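Local structure of uncharacterized protein MG376 homolog (Mycoplasma pneumoniae, 2HQL) at residues 20-25 with 55-60; 32-37 with 43-48; 79-82 with 87-90. The protein probably binds single-stranded DNA through an OB fold, working as a small protein whose assembly pairs two copies. One frame throughout, in Å; residues are numbered along the deposited sequence.

Contact 1 (20-25 with 55-60); sequences SCWSVK and QLAYEL
The end of strand 9-22 passes helix 54-64 without any backbone pairing: the closest CA atoms, those of Trp22 and Ala57, stand 9.0 Å apart, and no hydrogen bond joins the two segments. Trp22 spans the gap. Its CG lies anti to its own carbonyl carbon (chi1 -74°), and from there the indole reaches across so that the six-membered ring leads. Trp22 CH2 meets Ala57 CB at 3.7 Å, with Trp22 CZ3 almost as near to the same methyl. Having only a methyl at this position, Ala57 lets the broad ring come close to the helix. Tyr58 receives the same corner of the indole differently. Trp22 CH2 sits 3.7 Å above the plane of the phenol and over its centre, 3.8 Å from Tyr58 CE1, while the planes of the two rings are inclined at 44°, so the pair is neither a stack nor a T-shaped contact. A helix inserted between the third and fourth strands is a hallmark of the OB fold, where it closes one end of the curled sheet, and here Trp22 packs the first strand against its flank. Leu60, on the same helix, rests on Phe29, Val31, Ile93 and Ile96, joining the helix to strands 28-39 and 86-96. Tryptophan suits its place by pairing a flat apolar surface with one N-H: Trp22 NE1 donates to Glu61 OE2, which gives the indole N-H a partner on the same helix. Phe29 also meets the indole, and Lys26 makes a cation-pi contact with it.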
ATOM      1  N   SER A  20       4.499  18.350   2.058  1.00 22.68           N
ATOM      2  CA  SER A  20       3.366  18.047   2.927  1.00 25.15           C
ATOM      3  C   SER A  20       2.432  19.244   3.044  1.00 27.18           C
ATOM      4  O   SER A  20       2.828  20.367   2.758  1.00 27.69           O
ATOM      5  CB  SER A  20       3.867  17.662   4.322  1.00 26.71           C
ATOM      6  OG  SER A  20       4.480  18.769   4.961  1.00 26.46           O
ATOM      7  N   CYS A  21       1.190  19.007   3.463  1.00 28.48           N
ATOM      8  CA  CYS A  21       0.238  20.102   3.618  1.00 28.18           C
ATOM      9  C   CYS A  21      -1.017  19.734   4.401  1.00 26.17           C
ATOM     10  O   CYS A  21      -1.388  18.564   4.506  1.00 23.02           O
ATOM     11  CB  CYS A  21      -0.168  20.662   2.249  1.00 31.27           C
ATOM     12  SG  CYS A  21      -1.187  19.574   1.236  1.00 37.67           S
ATOM     13  N   TRP A  22      -1.666  20.766   4.934  1.00 25.30           N
ATOM     14  CA  TRP A  22      -2.887  20.622   5.717  1.00 24.52           C
ATOM     15  C   TRP A  22      -4.126  20.733   4.844  1.00 24.19           C
ATOM     16  O   TRP A  22      -4.157  21.534   3.909  1.00 25.82           O
ATOM     17  CB  TRP A  22      -2.967  21.708   6.800  1.00 22.79           C
ATOM     18  CG  TRP A  22      -2.044  21.502   7.973  1.00 23.32           C
ATOM     19  CD1 TRP A  22      -0.824  22.099   8.190  1.00 21.08           C
ATOM     20  CD2 TRP A  22      -2.281  20.653   9.108  1.00 21.53           C
ATOM     21  NE1 TRP A  22      -0.299  21.675   9.390  1.00 20.47           N
ATOM     22  CE2 TRP A  22      -1.171  20.789   9.973  1.00 20.38           C
ATOM     23  CE3 TRP A  22      -3.327  19.787   9.473  1.00 20.59           C
ATOM     24  CZ2 TRP A  22      -1.077  20.095  11.185  1.00 20.88           C
ATOM     25  CZ3 TRP A  22      -3.233  19.094  10.678  1.00 19.94           C
ATOM     26  CH2 TRP A  22      -2.113  19.256  11.520  1.00 20.33           C
ATOM     27  N   SER A  23      -5.137  19.919   5.157  1.00 22.99           N
ATOM     28  CA  SER A  23      -6.408  19.943   4.450  1.00 21.42           C
ATOM     29  C   SER A  23      -7.039  21.264   4.868  1.00 21.63           C
ATOM     30  O   SER A  23      -6.483  21.970   5.709  1.00 22.16           O
ATOM     31  CB  SER A  23      -7.290  18.780   4.891  1.00 19.96           C
ATOM     32  OG  SER A  23      -7.517  18.832   6.287  1.00 23.12           O
ATOM     33  N   VAL A  24      -8.204  21.590   4.321  1.00 22.23           N
ATOM     34  CA  VAL A  24      -8.835  22.870   4.632  1.00 21.84           C
ATOM     35  C   VAL A  24      -9.110  23.181   6.104  1.00 22.43           C
ATOM     36  O   VAL A  24      -8.552  24.135   6.631  1.00 23.53           O
ATOM     37  CB  VAL A  24     -10.114  23.059   3.806  1.00 20.55           C
ATOM     38  CG1 VAL A  24     -10.682  24.469   4.033  1.00 20.98           C
ATOM     39  CG2 VAL A  24      -9.789  22.856   2.324  1.00 19.01           C
ATOM     40  N   LYS A  25      -9.959  22.406   6.773  1.00 23.71           N
ATOM     41  CA  LYS A  25     -10.233  22.663   8.191  1.00 23.69           C
ATOM     42  C   LYS A  25      -9.192  21.972   9.076  1.00 23.13           C
ATOM     43  O   LYS A  25      -9.415  21.767  10.266  1.00 24.23           O
ATOM     44  CB  LYS A  25     -11.637  22.174   8.569  1.00 23.12           C
ATOM     45  CG  LYS A  25     -12.778  22.956   7.927  1.00 24.02           C
ATOM     46  CD  LYS A  25     -14.149  22.434   8.369  1.00 25.96           C
ATOM     47  CE  LYS A  25     -14.436  22.713   9.851  1.00 27.64           C
ATOM     48  NZ  LYS A  25     -15.830  22.336  10.265  1.00 26.72           N
ATOM     49  N   GLN A  55      -4.206  14.268  17.155  1.00 26.65           N
ATOM     50  CA  GLN A  55      -2.918  14.539  17.773  1.00 27.95           C
ATOM     51  C   GLN A  55      -1.778  14.180  16.832  1.00 27.45           C
ATOM     52  O   GLN A  55      -0.860  14.979  16.616  1.00 28.04           O
ATOM     53  CB  GLN A  55      -2.747  13.729  19.060  1.00 29.64           C
ATOM     54  CG  GLN A  55      -3.630  14.167  20.218  1.00 33.82           C
ATOM     55  CD  GLN A  55      -3.026  13.826  21.574  1.00 34.10           C
ATOM     56  OE1 GLN A  55      -3.677  13.979  22.608  1.00 35.76           O
ATOM     57  NE2 GLN A  55      -1.772  13.369  21.573  1.00 35.96           N
ATOM     58  N   LEU A  56      -1.849  12.972  16.278  1.00 26.71           N
ATOM     59  CA  LEU A  56      -0.824  12.448  15.378  1.00 24.78           C
ATOM     60  C   LEU A  56      -0.568  13.282  14.115  1.00 22.84           C
ATOM     61  O   LEU A  56       0.475  13.136  13.484  1.00 21.51           O
ATOM     62  CB  LEU A  56      -1.167  11.000  15.013  1.00 26.23           C
ATOM     63  CG  LEU A  56      -0.135  10.124  14.287  1.00 27.49           C
ATOM     64  CD1 LEU A  56       1.210  10.198  14.977  1.00 26.74           C
ATOM     65  CD2 LEU A  56      -0.640   8.685  14.257  1.00 27.98           C
ATOM     66  N   ALA A  57      -1.509  14.152  13.749  1.00 21.82           N
ATOM     67  CA  ALA A  57      -1.322  15.014  12.580  1.00 21.91           C
ATOM     68  C   ALA A  57      -0.299  16.072  12.968  1.00 22.23           C
ATOM     69  O   ALA A  57       0.560  16.459  12.180  1.00 22.06           O
ATOM     70  CB  ALA A  57      -2.635  15.682  12.187  1.00 22.52           C
ATOM     71  N   TYR A  58      -0.402  16.523  14.210  1.00 23.53           N
ATOM     72  CA  TYR A  58       0.493  17.524  14.757  1.00 24.45           C
ATOM     73  C   TYR A  58       1.868  16.959  15.088  1.00 24.78           C
ATOM     74  O   TYR A  58       2.860  17.695  15.098  1.00 25.65           O
ATOM     75  CB  TYR A  58      -0.152  18.143  15.983  1.00 23.98           C
ATOM     76  CG  TYR A  58      -1.240  19.104  15.609  1.00 23.30           C
ATOM     77  CD1 TYR A  58      -0.927  20.375  15.121  1.00 25.00           C
ATOM     78  CD2 TYR A  58      -2.581  18.746  15.715  1.00 23.31           C
ATOM     79  CE1 TYR A  58      -1.922  21.271  14.754  1.00 24.74           C
ATOM     80  CE2 TYR A  58      -3.588  19.634  15.345  1.00 25.16           C
ATOM     81  CZ  TYR A  58      -3.251  20.897  14.867  1.00 24.33           C
ATOM     82  OH  TYR A  58      -4.238  21.796  14.516  1.00 22.93           O
ATOM     83  N   GLU A  59       1.918  15.657  15.367  1.00 24.78           N
ATOM     84  CA  GLU A  59       3.179  14.971  15.628  1.00 25.26           C
ATOM     85  C   GLU A  59       3.890  14.875  14.280  1.00 25.13           C
ATOM     86  O   GLU A  59       5.096  15.102  14.166  1.00 24.45           O
ATOM     87  CB  GLU A  59       2.934  13.552  16.130  1.00 25.64           C
ATOM     88  CG  GLU A  59       2.276  13.437  17.483  1.00 30.62           C
ATOM     89  CD  GLU A  59       1.984  11.992  17.847  1.00 33.05           C
ATOM     90  OE1 GLU A  59       2.929  11.166  17.792  1.00 35.25           O
ATOM     91  OE2 GLU A  59       0.815  11.679  18.184  1.00 34.07           O
ATOM     92  N   LEU A  60       3.111  14.534  13.257  1.00 25.52           N
ATOM     93  CA  LEU A  60       3.621  14.387  11.902  1.00 25.55           C
ATOM     94  C   LEU A  60       4.253  15.691  11.408  1.00 25.99           C
ATOM     95  O   LEU A  60       5.390  15.700  10.920  1.00 26.42           O
ATOM     96  CB  LEU A  60       2.478  13.939  10.973  1.00 26.03           C
ATOM     97  CG  LEU A  60       2.797  13.527   9.527  1.00 25.89           C
ATOM     98  CD1 LEU A  60       3.995  12.574   9.510  1.00 24.94           C
ATOM     99  CD2 LEU A  60       1.559  12.869   8.896  1.00 24.04           C
TER

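Contact 2 (32-37 with 43-48); sequences TIKQMR and LFTDYY
Arg37 NH1 is gripped by Asp46 OD2, 2.6 Å away in a salt bridge, and by Thr78 O of the second subunit. The N-H is not aimed straight at OD2 (124°, a weak hydrogen bond). The carboxylate carbon lies at the edge of the guanidinium, near its plane, yet the two flat groups are turned 51° apart. Arg37 leaves the strand with CG anti to N and bends at chi2 (73°), which turns the guanidinium edge toward the Asp46 carboxylate. Arginine suits the site because NH1 can serve both carboxylate and carbonyl, and aspartate because its second oxygen, OD1, bonds Thr78 OG1 of the same neighbour.

Segments 32-37 and 43-48 belong to strands 28-39 and 42-53, an antiparallel hairpin of the OB fold. Gln35 N to Asp46 O and Asp46 N to Gln35 O both measure 2.7 Å, and Ile33 with Tyr48 repeats the pattern. On the other face of the sheet Lys34 CB stands over the centre of the Tyr47 ring, while Thr32 CG2 meets that ring at its edge. Because Arg37 and Asp46 bond both each other and Thr78 of the second subunit, the ion pair forms part of the polar contact between the two copies.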
ATOM      1  N   THR A  32       4.168  13.596   1.740  1.00 19.28           N
ATOM      2  CA  THR A  32       4.527  12.798   0.581  1.00 18.07           C
ATOM      3  C   THR A  32       5.965  12.341   0.747  1.00 18.25           C
ATOM      4  O   THR A  32       6.887  13.156   0.882  1.00 16.33           O
ATOM      5  CB  THR A  32       4.371  13.577  -0.717  1.00 18.38           C
ATOM      6  OG1 THR A  32       2.977  13.794  -0.958  1.00 19.40           O
ATOM      7  CG2 THR A  32       4.953  12.785  -1.883  1.00 20.38           C
ATOM      8  N   ILE A  33       6.121  11.019   0.729  1.00 18.52           N
ATOM      9  CA  ILE A  33       7.391  10.334   0.937  1.00 18.72           C
ATOM     10  C   ILE A  33       7.981   9.709  -0.330  1.00 18.53           C
ATOM     11  O   ILE A  33       7.261   9.291  -1.230  1.00 17.54           O
ATOM     12  CB  ILE A  33       7.195   9.204   1.985  1.00 19.12           C
ATOM     13  CG1 ILE A  33       6.491   9.746   3.228  1.00 20.87           C
ATOM     14  CG2 ILE A  33       8.501   8.599   2.360  1.00 23.51           C
ATOM     15  CD1 ILE A  33       7.188  10.886   3.916  1.00 19.86           C
ATOM     16  N   LYS A  34       9.307   9.642  -0.371  1.00 20.67           N
ATOM     17  CA  LYS A  34      10.045   9.046  -1.480  1.00 20.26           C
ATOM     18  C   LYS A  34      10.828   7.851  -0.944  1.00 20.42           C
ATOM     19  O   LYS A  34      11.453   7.928   0.115  1.00 20.43           O
ATOM     20  CB  LYS A  34      11.046  10.044  -2.070  1.00 22.61           C
ATOM     21  CG  LYS A  34      12.071   9.398  -3.016  1.00 25.51           C
ATOM     22  CD  LYS A  34      13.199  10.351  -3.444  1.00 28.10           C
ATOM     23  CE  LYS A  34      14.139  10.704  -2.287  1.00 29.94           C
ATOM     24  NZ  LYS A  34      15.258  11.612  -2.715  1.00 31.27           N
ATOM     25  N   GLN A  35      10.787   6.741  -1.670  1.00 20.43           N
ATOM     26  CA  GLN A  35      11.536   5.553  -1.280  1.00 19.71           C
ATOM     27  C   GLN A  35      12.326   5.171  -2.517  1.00 19.69           C
ATOM     28  O   GLN A  35      11.761   5.139  -3.603  1.00 19.50           O
ATOM     29  CB  GLN A  35      10.599   4.401  -0.891  1.00 18.48           C
ATOM     30  CG  GLN A  35      11.333   3.214  -0.277  1.00 18.86           C
ATOM     31  CD  GLN A  35      10.415   2.136   0.264  1.00 19.45           C
ATOM     32  OE1 GLN A  35       9.912   1.287  -0.481  1.00 19.01           O
ATOM     33  NE2 GLN A  35      10.183   2.169   1.572  1.00 20.93           N
ATOM     34  N   MET A  36      13.619   4.892  -2.367  1.00 20.40           N
ATOM     35  CA  MET A  36      14.440   4.521  -3.524  1.00 21.40           C
ATOM     36  C   MET A  36      14.051   3.173  -4.132  1.00 21.49           C
ATOM     37  O   MET A  36      13.716   2.221  -3.429  1.00 22.14           O
ATOM     38  CB  MET A  36      15.923   4.534  -3.152  1.00 23.88           C
ATOM     39  CG  MET A  36      16.405   5.891  -2.624  1.00 24.44           C
ATOM     40  SD  MET A  36      15.810   7.295  -3.622  1.00 26.40           S
ATOM     41  CE  MET A  36      16.704   7.050  -5.163  1.00 24.87           C
ATOM     42  N   ARG A  37      14.111   3.119  -5.459  1.00 22.37           N
ATOM     43  CA  ARG A  37      13.734   1.954  -6.242  1.00 21.88           C
ATOM     44  C   ARG A  37      14.798   1.720  -7.318  1.00 23.14           C
ATOM     45  O   ARG A  37      15.494   2.644  -7.735  1.00 22.88           O
ATOM     46  CB  ARG A  37      12.375   2.238  -6.911  1.00 21.77           C
ATOM     47  CG  ARG A  37      11.768   1.139  -7.782  1.00 20.63           C
ATOM     48  CD  ARG A  37      11.217  -0.015  -6.953  1.00 22.67           C
ATOM     49  NE  ARG A  37      10.325  -0.863  -7.736  1.00 25.59           N
ATOM     50  CZ  ARG A  37       9.112  -0.491  -8.141  1.00 29.95           C
ATOM     51  NH1 ARG A  37       8.648   0.709  -7.825  1.00 31.46           N
ATOM     52  NH2 ARG A  37       8.373  -1.304  -8.894  1.00 32.02           N
ATOM     53  N   LEU A  43      18.930   3.663 -10.723  1.00 18.58           N
ATOM     54  CA  LEU A  43      18.439   3.977  -9.388  1.00 20.22           C
ATOM     55  C   LEU A  43      17.378   5.039  -9.634  1.00 22.62           C
ATOM     56  O   LEU A  43      17.655   6.099 -10.208  1.00 21.22           O
ATOM     57  CB  LEU A  43      19.547   4.548  -8.495  1.00 19.65           C
ATOM     58  CG  LEU A  43      19.523   4.220  -6.989  1.00 21.01           C
ATOM     59  CD1 LEU A  43      20.055   5.424  -6.241  1.00 18.34           C
ATOM     60  CD2 LEU A  43      18.118   3.876  -6.481  1.00 19.80           C
ATOM     61  N   PHE A  44      16.168   4.737  -9.183  1.00 24.16           N
ATOM     62  CA  PHE A  44      15.027   5.601  -9.389  1.00 27.51           C
ATOM     63  C   PHE A  44      14.314   5.943  -8.064  1.00 27.00           C
ATOM     64  O   PHE A  44      14.925   5.929  -7.005  1.00 27.09           O
ATOM     65  CB  PHE A  44      14.080   4.899 -10.371  1.00 31.17           C
ATOM     66  CG  PHE A  44      13.052   5.794 -10.948  1.00 37.11           C
ATOM     67  CD1 PHE A  44      13.371   6.664 -11.986  1.00 39.89           C
ATOM     68  CD2 PHE A  44      11.771   5.829 -10.406  1.00 40.76           C
ATOM     69  CE1 PHE A  44      12.420   7.568 -12.475  1.00 42.44           C
ATOM     70  CE2 PHE A  44      10.820   6.724 -10.879  1.00 42.11           C
ATOM     71  CZ  PHE A  44      11.140   7.598 -11.918  1.00 42.71           C
ATOM     72  N   THR A  45      13.019   6.223  -8.121  1.00 26.75           N
ATOM     73  CA  THR A  45      12.286   6.595  -6.926  1.00 26.37           C
ATOM     74  C   THR A  45      10.804   6.200  -6.931  1.00 24.71           C
ATOM     75  O   THR A  45      10.182   6.090  -7.984  1.00 24.70           O
ATOM     76  CB  THR A  45      12.411   8.118  -6.723  1.00 27.23           C
ATOM     77  OG1 THR A  45      11.480   8.561  -5.735  1.00 30.15           O
ATOM     78  CG2 THR A  45      12.130   8.849  -8.033  1.00 29.76           C
ATOM     79  N   ASP A  46      10.265   5.947  -5.740  1.00 22.80           N
ATOM     80  CA  ASP A  46       8.849   5.628  -5.563  1.00 21.00           C
ATOM     81  C   ASP A  46       8.305   6.697  -4.622  1.00 18.85           C
ATOM     82  O   ASP A  46       8.950   7.047  -3.639  1.00 16.55           O
ATOM     83  CB  ASP A  46       8.630   4.254  -4.925  1.00 21.43           C
ATOM     84  CG  ASP A  46       8.511   3.138  -5.951  1.00 21.61           C
ATOM     85  OD1 ASP A  46       8.180   3.418  -7.124  1.00 23.18           O
ATOM     86  OD2 ASP A  46       8.734   1.972  -5.572  1.00 21.83           O
ATOM     87  N   TYR A  47       7.138   7.235  -4.948  1.00 18.26           N
ATOM     88  CA  TYR A  47       6.521   8.258  -4.122  1.00 16.68           C
ATOM     89  C   TYR A  47       5.219   7.738  -3.556  1.00 16.29           C
ATOM     90  O   TYR A  47       4.417   7.111  -4.263  1.00 13.41           O
ATOM     91  CB  TYR A  47       6.261   9.523  -4.926  1.00 17.59           C
ATOM     92  CG  TYR A  47       7.483  10.398  -5.135  1.00 18.94           C
ATOM     93  CD1 TYR A  47       7.578  11.650  -4.528  1.00 19.57           C
ATOM     94  CD2 TYR A  47       8.520   9.997  -5.974  1.00 19.71           C
ATOM     95  CE1 TYR A  47       8.671  12.481  -4.761  1.00 19.94           C
ATOM     96  CE2 TYR A  47       9.615  10.825  -6.212  1.00 20.48           C
ATOM     97  CZ  TYR A  47       9.679  12.062  -5.606  1.00 21.30           C
ATOM     98  OH  TYR A  47      10.740  12.895  -5.870  1.00 24.10           O
ATOM     99  N   TYR A  48       5.026   8.012  -2.267  1.00 16.16           N
ATOM    100  CA  TYR A  48       3.850   7.584  -1.532  1.00 15.65           C
ATOM    101  C   TYR A  48       3.267   8.771  -0.802  1.00 16.09           C
ATOM    102  O   TYR A  48       3.983   9.715  -0.469  1.00 16.14           O
ATOM    103  CB  TYR A  48       4.246   6.513  -0.525  1.00 14.06           C
ATOM    104  CG  TYR A  48       4.862   5.294  -1.170  1.00 14.69           C
ATOM    105  CD1 TYR A  48       4.070   4.373  -1.852  1.00 15.05           C
ATOM    106  CD2 TYR A  48       6.238   5.068  -1.113  1.00 15.38           C
ATOM    107  CE1 TYR A  48       4.629   3.260  -2.456  1.00 17.46           C
ATOM    108  CE2 TYR A  48       6.809   3.952  -1.720  1.00 14.82           C
ATOM    109  CZ  TYR A  48       5.997   3.058  -2.384  1.00 16.07           C
ATOM    110  OH  TYR A  48       6.533   1.950  -2.981  1.00 18.91           O
TER

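Contact 3 (79-82 with 87-90); sequences YLER and WKTT
Tyr79 CG is tucked between its own backbone N and carbonyl carbon (chi1 69°), a setting that swings the phenol over Lys88 CB, while Lys88, with CG anti to its carbonyl carbon (chi1 -58°) and a bend at chi2 (-76°), directs its chain beyond CB toward Glu81. Lys88 CB lies over one face of Tyr79, offset toward the rim, and comes within 3.6 Å of Tyr79 CE1. Thr90 CG2 approaches the same ring at its edge, 4.0 Å from Tyr79 CE1. The lysine chain then runs on beside Glu81, where Lys88 CE meets Glu81 CG at 3.8 Å; the opposite charges stay apart, with Lys88 NZ 4.9 Å from Glu81 OE2.

Underneath, Tyr79 and Lys88 are an antiparallel hydrogen-bonded pair of the hairpin joining the last two strands of the OB fold. The bond from Lys88 N to Tyr79 O, 2.8 Å long, is bent and weak. On the other face Leu80 CD1 sits above the five-membered ring of Trp87, 3.7 Å from its centroid in a CH-pi contact. Leucine suits this place because one methyl of its forked end can lie on the flat pyrrole. Trp87 also meets Tyr47 of the second subunit. This end of the hairpin combines two backbone bonds with aliphatic carbons laid on aromatic rings on both faces, and the charges of Lys88 and Glu81, not in contact, may attract each other weakly across the gap.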
ATOM      1  N   TYR A  79      -8.738   6.166  -2.697  1.00 18.51           N
ATOM      2  CA  TYR A  79      -9.850   7.053  -3.028  1.00 18.54           C
ATOM      3  C   TYR A  79      -9.929   7.021  -4.547  1.00 17.67           C
ATOM      4  O   TYR A  79      -8.970   6.628  -5.209  1.00 16.02           O
ATOM      5  CB  TYR A  79      -9.645   8.490  -2.507  1.00 16.43           C
ATOM      6  CG  TYR A  79      -8.555   9.294  -3.180  1.00 17.52           C
ATOM      7  CD1 TYR A  79      -7.239   9.228  -2.739  1.00 17.99           C
ATOM      8  CD2 TYR A  79      -8.849  10.153  -4.244  1.00 18.04           C
ATOM      9  CE1 TYR A  79      -6.244   9.999  -3.335  1.00 16.78           C
ATOM     10  CE2 TYR A  79      -7.858  10.930  -4.846  1.00 15.59           C
ATOM     11  CZ  TYR A  79      -6.561  10.847  -4.384  1.00 15.61           C
ATOM     12  OH  TYR A  79      -5.572  11.617  -4.962  1.00 18.84           O
ATOM     13  N   LEU A  80     -11.067   7.409  -5.104  1.00 18.28           N
ATOM     14  CA  LEU A  80     -11.217   7.390  -6.549  1.00 19.75           C
ATOM     15  C   LEU A  80     -10.800   8.644  -7.308  1.00 23.44           C
ATOM     16  O   LEU A  80     -11.129   9.769  -6.937  1.00 25.18           O
ATOM     17  CB  LEU A  80     -12.660   7.072  -6.921  1.00 17.17           C
ATOM     18  CG  LEU A  80     -12.983   7.086  -8.415  1.00 14.36           C
ATOM     19  CD1 LEU A  80     -12.362   5.867  -9.090  1.00 11.58           C
ATOM     20  CD2 LEU A  80     -14.496   7.103  -8.593  1.00 14.11           C
ATOM     21  N   GLU A  81     -10.064   8.417  -8.388  1.00 27.63           N
ATOM     22  CA  GLU A  81      -9.633   9.472  -9.284  1.00 31.10           C
ATOM     23  C   GLU A  81     -10.736   9.364 -10.351  1.00 31.96           C
ATOM     24  O   GLU A  81     -10.589   8.651 -11.342  1.00 31.83           O
ATOM     25  CB  GLU A  81      -8.271   9.114  -9.877  1.00 33.90           C
ATOM     26  CG  GLU A  81      -7.685  10.180 -10.769  1.00 39.92           C
ATOM     27  CD  GLU A  81      -7.061  11.311  -9.973  1.00 43.85           C
ATOM     28  OE1 GLU A  81      -7.433  11.479  -8.789  1.00 45.49           O
ATOM     29  OE2 GLU A  81      -6.204  12.038 -10.528  1.00 46.55           O
ATOM     30  N   ARG A  82     -11.851  10.047 -10.119  1.00 33.64           N
ATOM     31  CA  ARG A  82     -13.002   9.991 -11.023  1.00 35.84           C
ATOM     32  C   ARG A  82     -12.717  10.143 -12.507  1.00 37.35           C
ATOM     33  O   ARG A  82     -13.537   9.745 -13.334  1.00 37.19           O
ATOM     34  CB  ARG A  82     -14.045  11.033 -10.629  1.00 35.11           C
ATOM     35  CG  ARG A  82     -14.481  10.993  -9.178  1.00 36.25           C
ATOM     36  CD  ARG A  82     -15.698  11.873  -9.026  1.00 37.69           C
ATOM     37  NE  ARG A  82     -15.941  12.315  -7.658  1.00 39.23           N
ATOM     38  CZ  ARG A  82     -16.950  13.113  -7.322  1.00 38.42           C
ATOM     39  NH1 ARG A  82     -17.792  13.538  -8.259  1.00 35.97           N
ATOM     40  NH2 ARG A  82     -17.108  13.493  -6.064  1.00 39.92           N
ATOM     41  N   TRP A  87      -8.070   4.142  -8.801  1.00 22.23           N
ATOM     42  CA  TRP A  87      -8.222   4.251  -7.359  1.00 21.37           C
ATOM     43  C   TRP A  87      -6.834   4.505  -6.809  1.00 20.30           C
ATOM     44  O   TRP A  87      -5.995   3.610  -6.786  1.00 23.18           O
ATOM     45  CB  TRP A  87      -8.796   2.966  -6.772  1.00 19.93           C
ATOM     46  CG  TRP A  87     -10.200   2.750  -7.163  1.00 21.46           C
ATOM     47  CD1 TRP A  87     -10.663   2.396  -8.394  1.00 22.14           C
ATOM     48  CD2 TRP A  87     -11.351   2.959  -6.344  1.00 22.00           C
ATOM     49  NE1 TRP A  87     -12.036   2.374  -8.395  1.00 22.00           N
ATOM     50  CE2 TRP A  87     -12.484   2.718  -7.147  1.00 23.06           C
ATOM     51  CE3 TRP A  87     -11.536   3.330  -5.008  1.00 21.75           C
ATOM     52  CZ2 TRP A  87     -13.783   2.838  -6.658  1.00 23.65           C
ATOM     53  CZ3 TRP A  87     -12.822   3.448  -4.526  1.00 22.73           C
ATOM     54  CH2 TRP A  87     -13.930   3.203  -5.345  1.00 24.02           C
ATOM     55  N   LYS A  88      -6.592   5.737  -6.384  1.00 19.12           N
ATOM     56  CA  LYS A  88      -5.296   6.140  -5.858  1.00 19.04           C
ATOM     57  C   LYS A  88      -5.080   5.578  -4.458  1.00 17.83           C
ATOM     58  O   LYS A  88      -6.037   5.336  -3.738  1.00 18.78           O
ATOM     59  CB  LYS A  88      -5.201   7.676  -5.845  1.00 20.48           C
ATOM     60  CG  LYS A  88      -5.402   8.339  -7.213  1.00 19.16           C
ATOM     61  CD  LYS A  88      -4.167   8.195  -8.077  1.00 24.12           C
ATOM     62  CE  LYS A  88      -4.443   8.493  -9.560  1.00 25.72           C
ATOM     63  NZ  LYS A  88      -3.267   8.160 -10.436  1.00 23.18           N
ATOM     64  N   THR A  89      -3.823   5.361  -4.086  1.00 16.53           N
ATOM     65  CA  THR A  89      -3.474   4.823  -2.768  1.00 16.23           C
ATOM     66  C   THR A  89      -2.850   5.831  -1.782  1.00 15.40           C
ATOM     67  O   THR A  89      -2.007   6.656  -2.153  1.00 15.65           O
ATOM     68  CB  THR A  89      -2.503   3.645  -2.925  1.00 14.88           C
ATOM     69  OG1 THR A  89      -3.192   2.553  -3.535  1.00 19.10           O
ATOM     70  CG2 THR A  89      -1.954   3.205  -1.589  1.00 14.05           C
ATOM     71  N   THR A  90      -3.280   5.752  -0.525  1.00 14.41           N
ATOM     72  CA  THR A  90      -2.756   6.606   0.549  1.00 15.17           C
ATOM     73  C   THR A  90      -2.606   5.743   1.796  1.00 15.73           C
ATOM     74  O   THR A  90      -3.325   4.757   1.960  1.00 15.12           O
ATOM     75  CB  THR A  90      -3.709   7.784   0.919  1.00 14.60           C
ATOM     76  OG1 THR A  90      -4.963   7.268   1.386  1.00 14.19           O
ATOM     77  CG2 THR A  90      -3.948   8.681  -0.275  1.00 15.37           C
TER

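In the fold
All three contacts reach one curled OB-fold sheet, but at different places: contacts 1 and 2 are partly buried, contact 3 lies at the surface. Contact 1 alone joins helix to strand, relying on ring and methyl contacts with no hydrogen bond between its segments. Contacts 2 and 3 each join the two strands of a hairpin. Contact 2, on strands 28-39 and 42-53, has the fullest ladder of backbone bonds and adds an ion pair; contact 3, on strands 69-81 and 86-96, has sparser pairing and more CH-pi packing. Contacts 2 and 3 lie about 19 Å apart, centre to centre, and both touch the second subunit, whereas no other chain of the assembly touches contact 1.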